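PDB 6T5L: subclass B1 metallo-beta-lactamase from Myroides odoratimimus, which hydrolyses beta-lactam antibiotics, probably including carbapenems, by means of zinc ions bound in its active site. Local coordinates for residues 34-39 / 216-221; 39-44 / 49-54. One frame throughout, in Å; residues are numbered along the deposited sequence.

Overall arrangement
Both interactions use strand 34-41, and their centres lie about 11 Å apart. Interaction 2 pairs the end of that strand with its antiparallel neighbour 49-58 in the six-stranded sheet, closing a local hairpin. Interaction 1 instead reaches 177 residues along the chain to strand 216-219, an outermost strand of the five-stranded sheet, so interaction 2 is nested inside the long loop that interaction 1 closes. They share Ser39 and touch directly: Gly220 O probably accepts a hydrogen bond from Asn52 N. The hairpin strand 49-58 thereby bridges the two sheets close to the zinc ions, one of which is bound by His221 of 216-221.

Interaction 1. Residues 34-39 / 216-221; sequences IYEHIS and IVIPGH. With ZN (zinc ion), chain D.
Ile34 and Glu36 both direct their side chains from strand 34-39 toward Ile216 and Ile218, with no hydrogen bond between the two segments. At one end the CG2 methyl of Ile34 is the meeting point: it lies 4.4 Å from Ile216 CG2 and equally far from Ile218 CD1, a loose apolar contact in which one branch serves two neighbours. Farther along, the extended Glu36 side chain and that of Ile218 cross obliquely, and Glu36 OE1 comes 3.8 Å from Ile218 CG2. Glu36 CG stands anti to the backbone N (chi1 177°), and the chain continues outstretched, which carries the carboxylate across to the isoleucine methyl. Its other oxygen, OE2, is hydrogen-bonded to Asn28 ND2, so this buried acid has a polar partner within its own sheet. The strand axes are 9.6 Å apart and only 15° from parallel, a spacing too wide for backbone pairing; this is side-chain packing between the two sheets of the metallo-beta-lactamase αββα sandwich. Asn52, from strand 49-58, also packs on Glu36 and gives a hydrogen bond from ND2 to Pro219 O. Farther along the same segment, His221 reaches the metal. Its NE2 binds the zinc ion at 2.1 Å, and water 1 lies 2.3 Å from the same ion; Asp100 and Cys180 complete the protein ligands.

Interaction 2. Residues 39-44 / 49-54; sequences SFLNTD and VACNGM
Phe40 CG lies anti to its own carbonyl carbon and beside the backbone N (chi1 -56°), which swings the ring alongside Ala50, where CE1 comes 3.8 Å from Ala50 CB. On the opposite face of the sheet, Cys51 has the same kind of first torsion (chi1 -68°), and its SG lies against Leu41, 4.1 Å from CB and about as far from CG and CD1. The thiol thus rests along the leucine side chain instead of touching a single methyl. Between these two layers the backbones form an antiparallel ladder. Ser39 and Cys51 make a hydrogen-bonded pair: Ser39 N donates to Cys51 O at 3.0 Å in a nearly straight bond, while the return bond from Cys51 N to Ser39 O, though shorter, is more bent, with 134° at the hydrogen. Leu41 and Val49 form the next such pair, linked by bonds in both directions. In the non-hydrogen-bonded pair between them, Phe40 CA approaches Val49 O to 3.3 Å, and Ala50 CA similarly approaches Ser39 O, both as CA-H...O contacts. This is the end of the beta hairpin 34-41/49-58 next to its turn, with strand 39-41 running out into the loop that leads to Val49. Water 2 connects Ser39 OG (2.7 Å) with Cys51 O, to which it donates; Ser39 OG is also hydrogen-bonded to Thr69 N. Cys51 O therefore receives both a backbone N-H and a water, whereas Ala50 O, turned to the other side of its strand, accepts from ND1 of the zinc ligand His221. The carbonyl would probably favour a protonated ND1 and thereby leave NE2 available to the zinc ion, making the hairpin part of the metal's second shell.

Interaction 1. Residues 34-39 / 216-221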
ATOM      1  N   ILE A  34      -4.788  -2.081 -12.471  1.00 46.81           N
ATOM      2  CA  ILE A  34      -4.156  -1.359 -11.385  1.00 45.72           C
ATOM      3  C   ILE A  34      -4.900  -0.063 -11.147  1.00 41.73           C
ATOM      4  O   ILE A  34      -4.880   0.826 -11.987  1.00 41.72           O
ATOM      5  CB  ILE A  34      -2.667  -1.064 -11.661  1.00 44.43           C
ATOM      6  CG1 ILE A  34      -1.843  -2.325 -11.661  1.00 47.89           C
ATOM      7  CG2 ILE A  34      -2.152  -0.011 -10.650  1.00 43.09           C
ATOM      8  CD1 ILE A  34      -1.714  -3.002 -10.366  1.00 47.92           C
ATOM      9  N   TYR A  35      -5.413   0.080  -9.956  1.00 38.12           N
ATOM     10  CA  TYR A  35      -6.150   1.227  -9.481  1.00 41.49           C
ATOM     11  C   TYR A  35      -5.410   1.728  -8.243  1.00 41.89           C
ATOM     12  O   TYR A  35      -4.809   0.933  -7.519  1.00 41.33           O
ATOM     13  CB  TYR A  35      -7.602   0.819  -9.111  1.00 39.31           C
ATOM     14  CG  TYR A  35      -8.492   0.322 -10.266  1.00 41.32           C
ATOM     15  CD1 TYR A  35      -8.315  -0.915 -10.807  1.00 42.48           C
ATOM     16  CD2 TYR A  35      -9.554   1.079 -10.721  1.00 41.74           C
ATOM     17  CE1 TYR A  35      -9.092  -1.371 -11.821  1.00 46.95           C
ATOM     18  CE2 TYR A  35     -10.377   0.628 -11.772  1.00 45.15           C
ATOM     19  CZ  TYR A  35     -10.137  -0.602 -12.311  1.00 48.29           C
ATOM     20  OH  TYR A  35     -10.921  -1.107 -13.329  1.00 53.00           O
ATOM     21  N   GLU A  36      -5.404   3.039  -8.052  1.00 41.47           N
ATOM     22  CA  GLU A  36      -4.846   3.726  -6.900  1.00 37.21           C
ATOM     23  C   GLU A  36      -6.016   4.276  -6.071  1.00 41.45           C
ATOM     24  O   GLU A  36      -6.965   4.877  -6.626  1.00 42.62           O
ATOM     25  CB  GLU A  36      -3.932   4.861  -7.371  1.00 42.45           C
ATOM     26  CG  GLU A  36      -3.340   5.713  -6.255  1.00 43.63           C
ATOM     27  CD  GLU A  36      -2.718   7.032  -6.668  1.00 47.59           C
ATOM     28  OE1 GLU A  36      -1.673   7.315  -6.051  1.00 48.40           O
ATOM     29  OE2 GLU A  36      -3.243   7.817  -7.524  1.00 47.54           O
ATOM     30  N   HIS A  37      -6.013   3.973  -4.772  1.00 36.87           N
ATOM     31  CA  HIS A  37      -7.002   4.539  -3.861  1.00 35.63           C
ATOM     32  C   HIS A  37      -6.330   5.619  -3.023  1.00 37.05           C
ATOM     33  O   HIS A  37      -5.165   5.475  -2.609  1.00 39.21           O
ATOM     34  CB  HIS A  37      -7.701   3.454  -3.008  1.00 35.96           C
ATOM     35  CG  HIS A  37      -6.873   2.737  -1.981  1.00 36.18           C
ATOM     36  ND1 HIS A  37      -6.559   3.300  -0.759  1.00 39.86           N
ATOM     37  CD2 HIS A  37      -6.456   1.435  -1.907  1.00 36.37           C
ATOM     38  CE1 HIS A  37      -5.941   2.405   0.001  1.00 39.20           C
ATOM     39  NE2 HIS A  37      -5.866   1.264  -0.673  1.00 37.88           N
ATOM     40  N   ILE A  38      -7.039   6.720  -2.843  1.00 36.97           N
ATOM     41  CA  ILE A  38      -6.550   7.874  -2.076  1.00 43.26           C
ATOM     42  C   ILE A  38      -7.593   8.258  -1.024  1.00 44.05           C
ATOM     43  O   ILE A  38      -8.781   8.416  -1.349  1.00 38.61           O
ATOM     44  CB  ILE A  38      -6.252   9.070  -2.998  1.00 46.17           C
ATOM     45  CG1 ILE A  38      -5.376   8.629  -4.196  1.00 45.38           C
ATOM     46  CG2 ILE A  38      -5.609  10.253  -2.241  1.00 48.80           C
ATOM     47  CD1 ILE A  38      -4.933   9.848  -5.152  1.00 49.80           C
ATOM     48  N   SER A  39      -7.152   8.369   0.244  1.00 43.76           N
ATOM     49  CA  SER A  39      -8.023   8.732   1.360  1.00 46.90           C
ATOM     50  C   SER A  39      -7.246   9.704   2.244  1.00 50.51           C
ATOM     51  O   SER A  39      -6.069  10.039   1.985  1.00 48.61           O
ATOM     52  CB  SER A  39      -8.533   7.495   2.155  1.00 45.91           C
ATOM     53  OG  SER A  39      -7.446   6.679   2.645  1.00 41.27           O
ATOM     54  N   ILE A 216       4.917   1.617 -13.336  1.00 48.00           N
ATOM     55  CA  ILE A 216       3.957   2.248 -12.445  1.00 49.83           C
ATOM     56  C   ILE A 216       4.526   2.079 -11.052  1.00 48.54           C
ATOM     57  O   ILE A 216       4.766   0.948 -10.620  1.00 47.64           O
ATOM     58  CB  ILE A 216       2.554   1.623 -12.540  1.00 51.90           C
ATOM     59  CG1 ILE A 216       1.883   1.971 -13.884  1.00 52.93           C
ATOM     60  CG2 ILE A 216       1.672   2.126 -11.406  1.00 51.73           C
ATOM     61  CD1 ILE A 216       0.644   1.212 -14.124  1.00 52.79           C
ATOM     62  N   VAL A 217       4.776   3.188 -10.373  1.00 47.29           N
ATOM     63  CA  VAL A 217       5.313   3.164  -9.025  1.00 43.77           C
ATOM     64  C   VAL A 217       4.454   4.095  -8.186  1.00 43.96           C
ATOM     65  O   VAL A 217       4.377   5.295  -8.478  1.00 45.33           O
ATOM     66  CB  VAL A 217       6.791   3.601  -9.002  1.00 43.98           C
ATOM     67  CG1 VAL A 217       7.295   3.683  -7.553  1.00 39.67           C
ATOM     68  CG2 VAL A 217       7.659   2.648  -9.863  1.00 43.32           C
ATOM     69  N   ILE A 218       3.803   3.555  -7.167  1.00 41.87           N
ATOM     70  CA  ILE A 218       2.866   4.356  -6.378  1.00 43.07           C
ATOM     71  C   ILE A 218       3.505   4.607  -5.015  1.00 38.61           C
ATOM     72  O   ILE A 218       3.753   3.653  -4.273  1.00 39.23           O
ATOM     73  CB  ILE A 218       1.497   3.679  -6.235  1.00 46.16           C
ATOM     74  CG1 ILE A 218       0.842   3.554  -7.611  1.00 44.75           C
ATOM     75  CG2 ILE A 218       0.652   4.479  -5.251  1.00 47.26           C
ATOM     76  CD1 ILE A 218      -0.305   2.507  -7.602  1.00 46.02           C
ATOM     77  N   PRO A 219       3.831   5.840  -4.684  1.00 37.35           N
ATOM     78  CA  PRO A 219       4.367   6.141  -3.362  1.00 39.47           C
ATOM     79  C   PRO A 219       3.241   6.193  -2.334  1.00 38.97           C
ATOM     80  O   PRO A 219       2.061   6.282  -2.681  1.00 40.03           O
ATOM     81  CB  PRO A 219       4.957   7.536  -3.545  1.00 41.83           C
ATOM     82  CG  PRO A 219       3.957   8.202  -4.556  1.00 43.63           C
ATOM     83  CD  PRO A 219       3.443   7.073  -5.420  1.00 43.43           C
ATOM     84  N   GLY A 220       3.631   6.230  -1.050  1.00 39.07           N
ATOM     85  CA  GLY A 220       2.639   6.226   0.032  1.00 34.92           C
ATOM     86  C   GLY A 220       1.897   7.537   0.098  1.00 40.89           C
ATOM     87  O   GLY A 220       0.738   7.587   0.521  1.00 44.41           O
ATOM     88  N   HIS A 221       2.534   8.618  -0.353  1.00 43.66           N
ATOM     89  CA  HIS A 221       1.850   9.901  -0.408  1.00 51.32           C
ATOM     90  C   HIS A 221       2.240  10.619  -1.694  1.00 49.78           C
ATOM     91  O   HIS A 221       3.416  10.611  -2.055  1.00 45.97           O
ATOM     92  CB  HIS A 221       2.228  10.735   0.828  1.00 57.82           C
ATOM     93  CG  HIS A 221       2.115   9.971   2.111  1.00 64.68           C
ATOM     94  ND1 HIS A 221       0.999  10.032   2.918  1.00 67.09           N
ATOM     95  CD2 HIS A 221       2.966   9.111   2.715  1.00 63.33           C
ATOM     96  CE1 HIS A 221       1.174   9.255   3.968  1.00 66.37           C
ATOM     97  NE2 HIS A 221       2.361   8.688   3.872  1.00 70.02           N
TER
HETATM   98 ZN    ZN D 302       2.886   7.075   5.112  0.65 49.77          ZN
HETATM   99  O   HOH W   1       4.785   8.393   5.111  1.00 62.88           O

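Interaction 2. Residues 39-44 / 49-54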
ATOM      1  N   SER A  39      -7.152   8.369   0.244  1.00 43.76           N
ATOM      2  CA  SER A  39      -8.023   8.732   1.360  1.00 46.90           C
ATOM      3  C   SER A  39      -7.246   9.704   2.244  1.00 50.51           C
ATOM      4  O   SER A  39      -6.069  10.039   1.985  1.00 48.61           O
ATOM      5  CB  SER A  39      -8.533   7.495   2.155  1.00 45.91           C
ATOM      6  OG  SER A  39      -7.446   6.679   2.645  1.00 41.27           O
ATOM      7  N   PHE A  40      -7.924  10.232   3.257  1.00 53.74           N
ATOM      8  CA  PHE A  40      -7.402  11.411   3.949  1.00 57.71           C
ATOM      9  C   PHE A  40      -7.321  11.172   5.443  1.00 59.88           C
ATOM     10  O   PHE A  40      -8.327  10.916   6.107  1.00 60.63           O
ATOM     11  CB  PHE A  40      -8.253  12.633   3.606  1.00 56.45           C
ATOM     12  CG  PHE A  40      -8.333  12.871   2.141  1.00 53.86           C
ATOM     13  CD1 PHE A  40      -7.297  13.522   1.474  1.00 56.18           C
ATOM     14  CD2 PHE A  40      -9.412  12.440   1.427  1.00 53.93           C
ATOM     15  CE1 PHE A  40      -7.343  13.732   0.129  1.00 55.25           C
ATOM     16  CE2 PHE A  40      -9.481  12.652   0.074  1.00 53.22           C
ATOM     17  CZ  PHE A  40      -8.435  13.285  -0.584  1.00 54.23           C
ATOM     18  N   LEU A  41      -6.115  11.241   5.963  1.00 61.65           N
ATOM     19  CA  LEU A  41      -5.899  11.162   7.392  1.00 64.78           C
ATOM     20  C   LEU A  41      -6.236  12.513   8.008  1.00 63.25           C
ATOM     21  O   LEU A  41      -5.650  13.522   7.617  1.00 63.72           O
ATOM     22  CB  LEU A  41      -4.445  10.794   7.635  1.00 67.31           C
ATOM     23  CG  LEU A  41      -4.145   9.448   8.269  1.00 70.06           C
ATOM     24  CD1 LEU A  41      -2.653   9.484   8.576  1.00 71.37           C
ATOM     25  CD2 LEU A  41      -4.911   9.124   9.533  1.00 73.51           C
ATOM     26  N   ASN A  42      -7.202  12.563   8.917  0.50 64.07           N
ATOM     27  CA  ASN A  42      -7.299  13.722   9.800  0.50 68.12           C
ATOM     28  C   ASN A  42      -7.187  13.182  11.220  0.50 71.42           C
ATOM     29  O   ASN A  42      -8.169  12.727  11.801  0.50 69.29           O
ATOM     30  CB  ASN A  42      -8.553  14.580   9.598  0.50 73.03           C
ATOM     31  CG  ASN A  42      -8.558  15.739  10.513  0.50 78.39           C
ATOM     32  N   THR A  43      -5.987  13.244  11.788  1.00 81.17           N
ATOM     33  CA  THR A  43      -5.745  12.680  13.116  1.00 84.46           C
ATOM     34  C   THR A  43      -5.479  13.747  14.174  1.00 86.52           C
ATOM     35  O   THR A  43      -5.318  13.414  15.361  1.00 87.41           O
ATOM     36  CB  THR A  43      -4.567  11.692  13.051  1.00 80.93           C
ATOM     37  OG1 THR A  43      -4.328  11.080  14.333  1.00 81.23           O
ATOM     38  CG2 THR A  43      -3.328  12.447  12.560  1.00 82.78           C
ATOM     39  N   ASP A  44      -5.392  15.007  13.769  1.00 81.27           N
ATOM     40  CA  ASP A  44      -5.190  16.088  14.719  1.00 83.04           C
ATOM     41  C   ASP A  44      -6.022  17.288  14.274  1.00 85.53           C
ATOM     42  O   ASP A  44      -6.853  17.205  13.363  1.00 80.53           O
ATOM     43  CB  ASP A  44      -3.693  16.429  14.890  1.00 82.12           C
ATOM     44  CG  ASP A  44      -3.021  16.963  13.606  1.00 80.22           C
ATOM     45  OD1 ASP A  44      -3.659  17.697  12.818  1.00 79.26           O
ATOM     46  OD2 ASP A  44      -1.826  16.626  13.390  1.00 78.22           O
ATOM     47  N   VAL A  49      -4.338  14.781   5.430  1.00 66.65           N
ATOM     48  CA  VAL A  49      -3.193  14.399   4.608  1.00 67.25           C
ATOM     49  C   VAL A  49      -3.615  13.244   3.722  1.00 63.31           C
ATOM     50  O   VAL A  49      -4.246  12.282   4.196  1.00 59.84           O
ATOM     51  CB  VAL A  49      -1.968  14.030   5.469  1.00 68.58           C
ATOM     52  CG1 VAL A  49      -0.881  13.432   4.648  1.00 65.73           C
ATOM     53  CG2 VAL A  49      -1.438  15.279   6.168  1.00 73.08           C
ATOM     54  N   ALA A  50      -3.256  13.344   2.447  1.00 59.14           N
ATOM     55  CA  ALA A  50      -3.623  12.341   1.466  1.00 55.62           C
ATOM     56  C   ALA A  50      -2.703  11.127   1.566  1.00 53.42           C
ATOM     57  O   ALA A  50      -1.491  11.246   1.798  1.00 49.84           O
ATOM     58  CB  ALA A  50      -3.590  12.942   0.055  1.00 51.45           C
ATOM     59  N   CYS A  51      -3.294   9.951   1.414  1.00 53.23           N
ATOM     60  CA  CYS A  51      -2.613   8.697   1.713  1.00 54.38           C
ATOM     61  C   CYS A  51      -3.025   7.703   0.625  1.00 51.21           C
ATOM     62  O   CYS A  51      -4.226   7.579   0.304  1.00 48.48           O
ATOM     63  CB  CYS A  51      -2.986   8.183   3.123  1.00 57.57           C
ATOM     64  SG  CYS A  51      -2.418   9.120   4.520  1.00 55.97           S
ATOM     65  N   ASN A  52      -2.030   7.049   0.013  1.00 44.01           N
ATOM     66  CA  ASN A  52      -2.288   6.223  -1.169  1.00 43.14           C
ATOM     67  C   ASN A  52      -2.273   4.747  -0.813  1.00 42.30           C
ATOM     68  O   ASN A  52      -1.465   4.315   0.010  1.00 40.00           O
ATOM     69  CB  ASN A  52      -1.234   6.403  -2.262  1.00 40.67           C
ATOM     70  CG  ASN A  52      -1.189   7.807  -2.788  1.00 43.50           C
ATOM     71  OD1 ASN A  52      -2.189   8.509  -2.737  1.00 44.67           O
ATOM     72  ND2 ASN A  52      -0.017   8.244  -3.223  1.00 38.69           N
ATOM     73  N   GLY A  53      -3.121   3.974  -1.504  1.00 41.05           N
ATOM     74  CA  GLY A  53      -2.898   2.564  -1.666  1.00 40.00           C
ATOM     75  C   GLY A  53      -3.080   2.028  -3.068  1.00 40.43           C
ATOM     76  O   GLY A  53      -3.303   2.785  -4.037  1.00 39.12           O
ATOM     77  N   MET A  54      -3.031   0.682  -3.173  1.00 41.58           N
ATOM     78  CA  MET A  54      -3.076   0.022  -4.497  1.00 38.59           C
ATOM     79  C   MET A  54      -4.183  -1.040  -4.461  1.00 39.53           C
ATOM     80  O   MET A  54      -4.291  -1.862  -3.516  1.00 43.42           O
ATOM     81  CB  MET A  54      -1.689  -0.623  -4.988  1.00 37.86           C
ATOM     82  CG  MET A  54      -1.701  -0.997  -6.537  1.00 36.67           C
ATOM     83  SD  MET A  54      -0.123  -1.299  -7.214  0.80 44.70           S
ATOM     84  CE  MET A  54       0.151  -2.991  -6.510  0.80 34.03           C
TER
HETATM   85  O   HOH W   2      -5.973   5.436   0.765  1.00 36.52           O